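Protein tyrosine phosphatase PRL-1 (Leishmania major, PDB 3S4O) removes phosphate from phosphotyrosine residues of proteins and may act as a virulence factor that supports survival of the parasite inside host macrophages. Local coordinates at residues Ala7-Cys12 against His24-Asp29; Arg49-Val54 against Gly113-Ala118. All blocks are in the same frame, centred on the assembly; numbering follows the deposited sequence.

Contact 1 (Ala7-Cys12 against His24-Asp29); sequences ATLIDC and HFLILD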
loop_
_atom_site.group_PDB
_atom_site.type_symbol
_atom_site.label_atom_id
_atom_site.label_comp_id
_atom_site.label_asym_id
_atom_site.label_seq_id
_atom_site.Cartn_x
_atom_site.Cartn_y
_atom_site.Cartn_z
ATOM N N ALA A 7 -3.283 10.956 5.710
ATOM C CA ALA A 7 -2.681 9.667 5.415
ATOM C C ALA A 7 -2.841 8.809 6.647
ATOM O O ALA A 7 -2.903 9.318 7.767
ATOM C CB ALA A 7 -1.218 9.831 5.075
ATOM N N THR A 8 -2.906 7.507 6.416
ATOM C CA THR A 8 -3.078 6.520 7.466
ATOM C C THR A 8 -1.898 5.567 7.417
ATOM O O THR A 8 -1.680 4.912 6.402
ATOM C CB THR A 8 -4.382 5.736 7.244
ATOM O OG1 THR A 8 -5.491 6.635 7.332
ATOM C CG2 THR A 8 -4.550 4.639 8.249
ATOM N N LEU A 9 -1.130 5.512 8.503
ATOM C CA LEU A 9 0.034 4.622 8.603
ATOM C C LEU A 9 -0.380 3.274 9.179
ATOM O O LEU A 9 -0.879 3.191 10.310
ATOM C CB LEU A 9 1.125 5.247 9.475
ATOM C CG LEU A 9 2.448 4.483 9.636
ATOM C CD1 LEU A 9 3.133 4.292 8.298
ATOM C CD2 LEU A 9 3.361 5.244 10.580
ATOM N N ILE A 10 -0.180 2.223 8.393
ATOM C CA ILE A 10 -0.434 0.854 8.846
ATOM C C ILE A 10 0.845 0.040 8.774
ATOM O O ILE A 10 1.403 -0.150 7.699
ATOM C CB ILE A 10 -1.519 0.119 8.016
ATOM C CG1 ILE A 10 -2.807 0.950 7.957
ATOM C CG2 ILE A 10 -1.792 -1.246 8.639
ATOM C CD1 ILE A 10 -4.085 0.148 7.728
ATOM N N ASP A 11 1.292 -0.448 9.926
ATOM C CA ASP A 11 2.490 -1.272 9.991
ATOM C C ASP A 11 2.175 -2.745 9.736
ATOM O O ASP A 11 1.232 -3.301 10.289
ATOM C CB ASP A 11 3.188 -1.125 11.348
ATOM C CG ASP A 11 3.909 0.210 11.506
ATOM O OD1 ASP A 11 4.140 0.910 10.495
ATOM O OD2 ASP A 11 4.243 0.559 12.653
ATOM N N CYS A 12 2.967 -3.357 8.870
ATOM C CA CYS A 12 2.958 -4.801 8.686
ATOM C C CYS A 12 4.175 -5.360 9.416
ATOM O O CYS A 12 5.315 -5.079 9.040
ATOM C CB CYS A 12 3.018 -5.169 7.202
ATOM S SG CYS A 12 2.987 -6.942 6.880
ATOM N N HIS A 24 6.158 -0.285 6.259
ATOM C CA HIS A 24 5.242 0.754 6.703
ATOM C C HIS A 24 4.340 1.066 5.514
ATOM O O HIS A 24 4.825 1.497 4.476
ATOM C CB HIS A 24 5.970 2.045 7.105
ATOM C CG HIS A 24 6.868 1.923 8.301
ATOM N ND1 HIS A 24 6.395 1.774 9.588
ATOM C CD2 HIS A 24 8.216 2.010 8.409
ATOM C CE1 HIS A 24 7.417 1.753 10.434
ATOM N NE2 HIS A 24 8.534 1.890 9.742
ATOM N N PHE A 25 3.034 0.859 5.658
ATOM C CA PHE A 25 2.096 1.249 4.601
ATOM C C PHE A 25 1.387 2.556 4.900
ATOM O O PHE A 25 0.885 2.773 6.008
ATOM C CB PHE A 25 1.070 0.154 4.334
ATOM C CG PHE A 25 1.680 -1.103 3.802
ATOM C CD1 PHE A 25 2.251 -1.119 2.541
ATOM C CD2 PHE A 25 1.713 -2.255 4.574
ATOM C CE1 PHE A 25 2.837 -2.262 2.042
ATOM C CE2 PHE A 25 2.294 -3.411 4.083
ATOM C CZ PHE A 25 2.865 -3.416 2.817
ATOM N N LEU A 26 1.375 3.426 3.896
ATOM C CA LEU A 26 0.648 4.675 3.949
ATOM C C LEU A 26 -0.504 4.621 2.974
ATOM O O LEU A 26 -0.278 4.533 1.770
ATOM C CB LEU A 26 1.544 5.840 3.550
ATOM C CG LEU A 26 2.316 6.589 4.617
ATOM C CD1 LEU A 26 3.159 7.656 3.908
ATOM C CD2 LEU A 26 1.366 7.242 5.642
ATOM N N ILE A 27 -1.728 4.650 3.487
ATOM C CA ILE A 27 -2.904 4.846 2.661
ATOM C C ILE A 27 -3.122 6.356 2.508
ATOM O O ILE A 27 -3.325 7.070 3.481
ATOM C CB ILE A 27 -4.181 4.213 3.248
ATOM C CG1 ILE A 27 -4.005 2.701 3.472
ATOM C CG2 ILE A 27 -5.359 4.432 2.265
ATOM C CD1 ILE A 27 -5.085 2.078 4.322
ATOM N N LEU A 28 -3.062 6.827 1.270
ATOM C CA LEU A 28 -3.053 8.259 0.973
ATOM C C LEU A 28 -4.192 8.658 0.070
ATOM O O LEU A 28 -4.721 7.838 -0.667
ATOM C CB LEU A 28 -1.750 8.672 0.267
ATOM C CG LEU A 28 -0.398 8.378 0.928
ATOM C CD1 LEU A 28 0.685 8.095 -0.152
ATOM C CD2 LEU A 28 0.031 9.547 1.811
ATOM N N ASP A 29 -4.529 9.941 0.108
ATOM C CA ASP A 29 -5.332 10.558 -0.939
ATOM C C ASP A 29 -4.482 10.799 -2.185
ATOM O O ASP A 29 -3.260 10.931 -2.112
ATOM C CB ASP A 29 -5.926 11.890 -0.475
ATOM C CG ASP A 29 -7.167 11.709 0.381
ATOM O OD1 ASP A 29 -7.672 10.562 0.466
ATOM O OD2 ASP A 29 -7.647 12.713 0.956
#

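Contact 2 (Arg49-Val54 against Gly113-Ala118); sequences RHLVRV and GVHCVA. With THJ (thiosulfate), chain C.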
loop_
_atom_site.group_PDB
_atom_site.type_symbol
_atom_site.label_atom_id
_atom_site.label_comp_id
_atom_site.label_asym_id
_atom_site.label_seq_id
_atom_site.Cartn_x
_atom_site.Cartn_y
_atom_site.Cartn_z
ATOM N N ARG A 49 9.363 5.159 -0.409
ATOM C CA ARG A 49 10.227 4.514 -1.389
ATOM C C ARG A 49 9.439 4.212 -2.671
ATOM O O ARG A 49 9.928 4.396 -3.786
ATOM C CB ARG A 49 10.802 3.221 -0.764
ATOM C CG ARG A 49 11.737 2.400 -1.653
ATOM C CD ARG A 49 13.088 3.081 -1.892
ATOM N NE ARG A 49 13.035 4.052 -2.985
ATOM C CZ ARG A 49 13.089 3.751 -4.287
ATOM N NH1 ARG A 49 13.227 2.492 -4.704
ATOM N NH2 ARG A 49 13.020 4.727 -5.189
ATOM N N HIS A 50 8.219 3.729 -2.478
ATOM C CA HIS A 50 7.354 3.267 -3.564
ATOM C C HIS A 50 5.978 3.926 -3.446
ATOM O O HIS A 50 5.421 4.008 -2.362
ATOM C CB HIS A 50 7.176 1.747 -3.493
ATOM C CG HIS A 50 8.419 0.975 -3.800
ATOM N ND1 HIS A 50 8.932 0.871 -5.077
ATOM C CD2 HIS A 50 9.255 0.271 -2.998
ATOM C CE1 HIS A 50 10.042 0.152 -5.048
ATOM N NE2 HIS A 50 10.259 -0.228 -3.798
ATOM N N LEU A 51 5.461 4.401 -4.566
ATOM C CA LEU A 51 4.108 4.939 -4.635
ATOM C C LEU A 51 3.315 4.134 -5.637
ATOM O O LEU A 51 3.699 4.036 -6.802
ATOM C CB LEU A 51 4.098 6.413 -5.027
ATOM C CG LEU A 51 2.736 7.134 -4.957
ATOM C CD1 LEU A 51 2.107 7.117 -3.580
ATOM C CD2 LEU A 51 2.878 8.573 -5.448
ATOM N N VAL A 52 2.226 3.540 -5.159
ATOM C CA VAL A 52 1.360 2.700 -5.983
ATOM C C VAL A 52 0.038 3.415 -6.201
ATOM O O VAL A 52 -0.674 3.759 -5.245
ATOM C CB VAL A 52 1.115 1.319 -5.328
ATOM C CG1 VAL A 52 0.216 0.430 -6.207
ATOM C CG2 VAL A 52 2.436 0.623 -5.059
ATOM N N ARG A 53 -0.283 3.684 -7.454
ATOM C CA ARG A 53 -1.603 4.228 -7.744
ATOM C C ARG A 53 -2.461 3.170 -8.400
ATOM O O ARG A 53 -2.084 2.582 -9.414
ATOM C CB ARG A 53 -1.562 5.519 -8.558
ATOM C CG ARG A 53 -0.844 5.458 -9.855
ATOM C CD ARG A 53 -0.551 6.875 -10.344
ATOM N NE ARG A 53 -0.120 6.875 -11.735
ATOM C CZ ARG A 53 -0.129 7.935 -12.537
ATOM N NH1 ARG A 53 -0.548 9.117 -12.103
ATOM N NH2 ARG A 53 0.287 7.798 -13.788
ATOM N N VAL A 54 -3.614 2.928 -7.789
ATOM C CA VAL A 54 -4.515 1.882 -8.237
ATOM C C VAL A 54 -5.755 2.458 -8.938
ATOM O O VAL A 54 -6.680 1.713 -9.233
ATOM C CB VAL A 54 -4.907 0.935 -7.070
ATOM C CG1 VAL A 54 -3.690 0.142 -6.598
ATOM C CG2 VAL A 54 -5.495 1.699 -5.903
ATOM N N GLY A 113 3.674 3.797 -0.205
ATOM C CA GLY A 113 2.428 4.546 -0.311
ATOM C C GLY A 113 1.482 3.951 -1.329
ATOM O O GLY A 113 1.908 3.391 -2.334
ATOM N N VAL A 114 0.188 4.072 -1.047
ATOM C CA VAL A 114 -0.861 3.598 -1.931
ATOM C C VAL A 114 -2.033 4.579 -1.945
ATOM O O VAL A 114 -2.572 4.923 -0.908
ATOM C CB VAL A 114 -1.388 2.196 -1.534
ATOM C CG1 VAL A 114 -2.252 1.627 -2.645
ATOM C CG2 VAL A 114 -0.250 1.237 -1.230
ATOM N N HIS A 115 -2.414 5.033 -3.134
ATOM C CA HIS A 115 -3.580 5.904 -3.271
ATOM C C HIS A 115 -4.505 5.506 -4.408
ATOM O O HIS A 115 -4.105 4.855 -5.363
ATOM C CB HIS A 115 -3.170 7.388 -3.398
ATOM C CG HIS A 115 -2.607 7.768 -4.733
ATOM N ND1 HIS A 115 -3.401 7.968 -5.841
ATOM C CD2 HIS A 115 -1.337 8.022 -5.128
ATOM C CE1 HIS A 115 -2.642 8.298 -6.868
ATOM N NE2 HIS A 115 -1.385 8.346 -6.460
ATOM N N CYS A 116 -5.763 5.896 -4.271
ATOM C CA CYS A 116 -6.697 5.863 -5.380
ATOM C C CYS A 116 -7.394 7.228 -5.413
ATOM O O CYS A 116 -6.808 8.202 -5.881
ATOM C CB CYS A 116 -7.655 4.682 -5.238
ATOM S SG CYS A 116 -8.508 4.102 -6.754
ATOM N N VAL A 117 -8.639 7.300 -4.946
ATOM C CA VAL A 117 -9.296 8.573 -4.638
ATOM C C VAL A 117 -9.705 8.622 -3.167
ATOM O O VAL A 117 -9.035 9.274 -2.366
ATOM C CB VAL A 117 -10.531 8.843 -5.531
ATOM C CG1 VAL A 117 -10.878 10.328 -5.497
ATOM C CG2 VAL A 117 -10.291 8.381 -6.958
ATOM N N ALA A 118 -10.779 7.908 -2.821
ATOM C CA ALA A 118 -11.403 7.962 -1.484
ATOM C C ALA A 118 -10.557 7.298 -0.394
ATOM O O ALA A 118 -10.602 7.707 0.771
ATOM C CB ALA A 118 -12.791 7.318 -1.522
HETATM S S1 THJ C . -10.890 3.822 -3.410
HETATM O O1 THJ C . -11.007 2.904 -4.565
HETATM O O2 THJ C . -11.892 3.443 -2.385
HETATM O O3 THJ C . -11.178 5.210 -3.843
HETATM S S2 THJ C . -9.100 3.706 -2.658
#

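Contact 1 (Ala7-Cys12 against His24-Asp29)
The imidazole of His24 and the carboxylate of Asp11 lie side by side and point the same way, joined by a hydrogen bond from His24 ND1 to Asp11 OD1 of 2.6 Å. OD1 sits at the edge of the ring, in its plane, whereas ND1 reaches that oxygen from above the carboxylate plane; the two flat groups are turned 58° apart. The pairing of the two residues puts both CB atoms on the same face of the sheet, and like first torsions (chi1 -74° in Asp11, -65° in His24) set each CG beside its own backbone N and anti to its carbonyl carbon, which lets the side chains run alongside each other. Next to them Leu9 CD1 rests against His24 CB. At the Phe25 ring, on the other face, Cys12 CB comes to the edge, 3.7 Å from CE2, while Ile10 O stands obliquely to it.

Between these side chains the strands 7-12 and 24-28 run antiparallel, their axes 4.6 Å apart. Thr8 and Ile27 form one hydrogen-bonded pair and Ile10 and Phe25 the other, with Ile10 N to Phe25 O at 2.7 Å nearly straight; Leu9 faces Leu26 in a non-hydrogen-bonded pair. The face of Leu9 and Asp11 continues in apolar contacts, where Ala7 CB lies 3.5 Å from Leu28 CD2 and also touches Leu26 CD2. On the face of Phe25, the CD1 methyls of Ile10 and Ile27 meet at 4.0 Å. That face is buried under helices: Phe25 packs on Val127 and Ala130, Ile10 on Ile146. The Thr8 hydroxyl is hydrogen-bonded to Arg150, just after helix 139-149. Strand 21-28 also pairs with strand 111-115, leaving 7-13 outermost. The arrangement is a beta hairpin at one margin of the mixed five-stranded sheet of a tyrosine phosphatase domain, with helices 122-133 and 139-149 packed on the face of Ile10 and Phe25.

Contact 2 (Arg49-Val54 against Gly113-Ala118)
His115 and Arg53 make the tightest side-chain contact here, with Arg53 CB 3.4 Å from His115 CE1 and Arg53 CA over one face of the ring, offset toward its rim. Leu51 CD1 closes on the ring edge at CD2, 3.9 Å away. The imidazole is held at both nitrogens: NE2 is hydrogen-bonded to the Tyr59 hydroxyl, and ND1 makes a weak bond of 3.4 Å to Cys116 O. Arg53 extends away to Ser73 and to Tyr59, with which it also forms a cation-pi contact.

Beneath these groups the strands 49-53 and 113-115 run parallel, with their axes at 14°. Four backbone bonds link them: Gly113 N to His50 O, Val52 N to Gly113 O, His115 N to Val52 O and Val54 N to His115 O. These are the central strand 111-115 of the phosphatase sheet and its neighbour 48-53, and 111-115 leads into the phosphate-binding loop, the P-loop that carries the predicted nucleophile Cys116. The face of Val52 and Val114 is apolar and looser, the nearest approach of their side chains being 4.3 Å from Val52 CB to Val114 CG1; Trp90 of helix 84-103 packs on both valines.

At the loop, Val54 CG2 touches Cys116 CB at 3.7 Å, the last side-chain contact between the segments. Beyond it the chain leaves strand 49-53 altogether: Val117 and Ala118 are exposed and poorly ordered. There Ala118 N donates to O3 of the thiosulfate at 2.9 Å, and Val117 N reaches the same oxygen in a weak bond, while Arg122 NE on helix 122-133 also binds the ion.

In the fold
Contacts 1 and 2 lie in one sheet, their centres 10 Å apart, because strands 21-28 and 111-115 are neighbours. Leu26 O and Val114 N, 2.9 Å apart, probably form a hydrogen bond, as do Leu28 N and Val114 O at the same distance. Segment 24-29 is therefore flanked by 7-12 and by 113-115, which in turn pairs with 49-54. Contact 2 runs directly into the thiosulfate site, and the Cys116 side chain is about 6 Å from that of Asp78, the inferred proton donor. Contact 1 approaches the site through Ile27, whose side chain is about 6 Å from the thiosulfate and about 8 Å from that of Cys116.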